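Local coordinates for hypothetical protein GrpB (Enterococcus faecalis, PDB 2NRK), which is of unknown function but belongs to the GrpB (UPF0157) family and probably has a nucleotidyltransferase-like fold, at residues F56-E61 / H101-Y106. Numbering follows the deposited sequence.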
loop_
_atom_site.group_PDB
_atom_site.type_symbol
_atom_site.label_atom_id
_atom_site.label_comp_id
_atom_site.label_asym_id
_atom_site.label_seq_id
_atom_site.Cartn_x
_atom_site.Cartn_y
_atom_site.Cartn_z
ATOM N N PHE A 56 -5.974 -16.832 -2.177
ATOM C CA PHE A 56 -4.523 -16.541 -2.281
ATOM C C PHE A 56 -4.287 -15.213 -2.970
ATOM O O PHE A 56 -4.902 -14.930 -4.026
ATOM C CB PHE A 56 -3.787 -17.631 -3.091
ATOM C CG PHE A 56 -3.944 -19.011 -2.528
ATOM C CD1 PHE A 56 -2.915 -19.590 -1.791
ATOM C CD2 PHE A 56 -5.123 -19.725 -2.708
ATOM C CE1 PHE A 56 -3.068 -20.858 -1.201
ATOM C CE2 PHE A 56 -5.277 -20.994 -2.138
ATOM C CZ PHE A 56 -4.244 -21.568 -1.378
ATOM N N LEU A 57 -3.433 -14.383 -2.352
ATOM C CA LEU A 57 -2.956 -13.137 -2.979
ATOM C C LEU A 57 -1.520 -13.389 -3.393
ATOM O O LEU A 57 -0.678 -13.672 -2.553
ATOM C CB LEU A 57 -3.039 -11.962 -1.995
ATOM C CG LEU A 57 -2.458 -10.618 -2.512
ATOM C CD1 LEU A 57 -3.163 -10.140 -3.787
ATOM C CD2 LEU A 57 -2.571 -9.526 -1.433
ATOM N N VAL A 58 -1.278 -13.392 -4.689
ATOM C CA VAL A 58 0.060 -13.648 -5.212
ATOM C C VAL A 58 0.552 -12.334 -5.845
ATOM O O VAL A 58 -0.100 -11.787 -6.750
ATOM C CB VAL A 58 0.021 -14.775 -6.279
ATOM C CG1 VAL A 58 1.400 -14.978 -6.847
ATOM C CG2 VAL A 58 -0.486 -16.082 -5.677
ATOM N N ILE A 59 1.703 -11.859 -5.380
ATOM C CA ILE A 59 2.251 -10.589 -5.854
ATOM C C ILE A 59 3.486 -10.916 -6.671
ATOM O O ILE A 59 4.390 -11.615 -6.179
ATOM C CB ILE A 59 2.616 -9.681 -4.645
ATOM C CG1 ILE A 59 1.370 -9.470 -3.782
ATOM C CG2 ILE A 59 3.200 -8.392 -5.165
ATOM C CD1 ILE A 59 1.719 -8.787 -2.435
ATOM N N VAL A 60 3.517 -10.447 -7.917
ATOM C CA VAL A 60 4.601 -10.778 -8.858
ATOM C C VAL A 60 5.310 -9.539 -9.398
ATOM O O VAL A 60 4.761 -8.421 -9.364
ATOM C CB VAL A 60 4.072 -11.625 -10.087
ATOM C CG1 VAL A 60 3.488 -12.946 -9.586
ATOM C CG2 VAL A 60 3.036 -10.819 -10.922
ATOM N N GLU A 61 6.524 -9.738 -9.921
ATOM C CA GLU A 61 7.271 -8.638 -10.535
ATOM C C GLU A 61 6.661 -8.222 -11.862
ATOM O O GLU A 61 6.574 -7.026 -12.159
ATOM C CB GLU A 61 8.741 -9.029 -10.724
ATOM C CG GLU A 61 9.439 -9.200 -9.398
ATOM C CD GLU A 61 10.967 -9.165 -9.504
ATOM O OE1 GLU A 61 11.528 -8.373 -10.315
ATOM O OE2 GLU A 61 11.584 -9.941 -8.741
ATOM N N HIS A 101 -10.177 -23.362 -4.204
ATOM C CA HIS A 101 -9.037 -22.403 -4.192
ATOM C C HIS A 101 -9.303 -21.289 -5.196
ATOM O O HIS A 101 -9.682 -21.558 -6.333
ATOM C CB HIS A 101 -7.699 -23.063 -4.571
ATOM C CG HIS A 101 -7.301 -24.221 -3.708
ATOM N ND1 HIS A 101 -7.860 -25.477 -3.833
ATOM C CD2 HIS A 101 -6.338 -24.334 -2.768
ATOM C CE1 HIS A 101 -7.279 -26.302 -2.980
ATOM N NE2 HIS A 101 -6.363 -25.630 -2.307
ATOM N N HIS A 102 -9.142 -20.046 -4.763
ATOM C CA HIS A 102 -9.233 -18.867 -5.661
ATOM C C HIS A 102 -7.891 -18.140 -5.524
ATOM O O HIS A 102 -7.445 -17.870 -4.397
ATOM C CB HIS A 102 -10.324 -17.922 -5.230
ATOM C CG HIS A 102 -11.695 -18.409 -5.559
ATOM N ND1 HIS A 102 -12.828 -17.851 -5.013
ATOM C CD2 HIS A 102 -12.112 -19.407 -6.370
ATOM C CE1 HIS A 102 -13.891 -18.470 -5.491
ATOM N NE2 HIS A 102 -13.491 -19.417 -6.318
ATOM N N VAL A 103 -7.220 -17.924 -6.647
ATOM C CA VAL A 103 -5.893 -17.295 -6.622
ATOM C C VAL A 103 -5.961 -15.973 -7.340
ATOM O O VAL A 103 -6.394 -15.912 -8.495
ATOM C CB VAL A 103 -4.839 -18.234 -7.296
ATOM C CG1 VAL A 103 -3.440 -17.605 -7.240
ATOM C CG2 VAL A 103 -4.835 -19.608 -6.622
ATOM N N HIS A 104 -5.534 -14.907 -6.657
ATOM C CA HIS A 104 -5.683 -13.545 -7.178
ATOM C C HIS A 104 -4.253 -13.047 -7.361
ATOM O O HIS A 104 -3.556 -12.811 -6.360
ATOM C CB HIS A 104 -6.375 -12.646 -6.138
ATOM C CG HIS A 104 -7.667 -13.199 -5.609
ATOM N ND1 HIS A 104 -8.898 -12.787 -6.071
ATOM C CD2 HIS A 104 -7.911 -14.156 -4.684
ATOM C CE1 HIS A 104 -9.849 -13.449 -5.429
ATOM N NE2 HIS A 104 -9.280 -14.289 -4.586
ATOM N N ILE A 105 -3.806 -12.965 -8.611
ATOM C CA ILE A 105 -2.413 -12.612 -8.886
ATOM C C ILE A 105 -2.380 -11.161 -9.377
ATOM O O ILE A 105 -3.120 -10.784 -10.284
ATOM C CB ILE A 105 -1.774 -13.544 -9.933
ATOM C CG1 ILE A 105 -1.949 -15.021 -9.536
ATOM C CG2 ILE A 105 -0.285 -13.249 -10.071
ATOM C CD1 ILE A 105 -1.501 -16.031 -10.655
ATOM N N TYR A 106 -1.509 -10.344 -8.770
ATOM C CA TYR A 106 -1.359 -8.961 -9.225
ATOM C C TYR A 106 0.120 -8.585 -9.340
ATOM O O TYR A 106 0.966 -9.141 -8.648
ATOM C CB TYR A 106 -1.970 -7.983 -8.230
ATOM C CG TYR A 106 -3.461 -8.138 -7.982
ATOM C CD1 TYR A 106 -4.400 -7.504 -8.795
ATOM C CD2 TYR A 106 -3.902 -8.851 -6.872
ATOM C CE1 TYR A 106 -5.801 -7.620 -8.485
ATOM C CE2 TYR A 106 -5.255 -8.980 -6.578
ATOM C CZ TYR A 106 -6.179 -8.370 -7.368
ATOM O OH TYR A 106 -7.518 -8.499 -6.972
#
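Phe56 and Val58 each hold two residues of strand 101-106 through their backbones, a worked example of how parallel strands pair. Phe56 N donates to His102 O at 2.9 Å and Phe56 O accepts from His104 N; Val58 then repeats the step, its N bonded to His104 O and its O to Tyr106 N. A fifth bond, Val60 N to Tyr106 O, carries the ladder on toward Phe108. Three carbonyl oxygens also receive a CA-H...O contact, as between Ile105 CA and Val58 O at 3.3 Å, so each has an N-H bond and a weaker CA-H contact.

On one face lies an apolar row. Phe56 brings CD2 within 3.9 Å of Val103 CG2. Val58 and Ile105 lie side by side, CB to CG1 at 3.8 Å, while Val58 CG2 reaches Val103 CG1. The His101 ring stands at the end of the row, its CD2 3.6 Å from Phe56 CE2, rim against rim with the planes 22° apart. On the other face, chi1 of 175° sets Leu57 CG anti to the backbone N, and chi2 of 59° then brings CD1 to the ring edge of Tyr106, 3.4 Å from CD2, the two side chains crossing at about a right angle. His104 turns its own ring edge to Phe56 O, with CD2 3.2 Å away.

Beyond the strands, His104 NE2 is hydrogen-bonded to Asp55 OD1, and Tyr106 OH to His117 NE2. Helix 14-30 covers the Phe56 and Val58 face through Phe19, Leu26 and Leu30. The two strands are central in the mixed sheet, flanked by antiparallel strands 34-40 and 89-94.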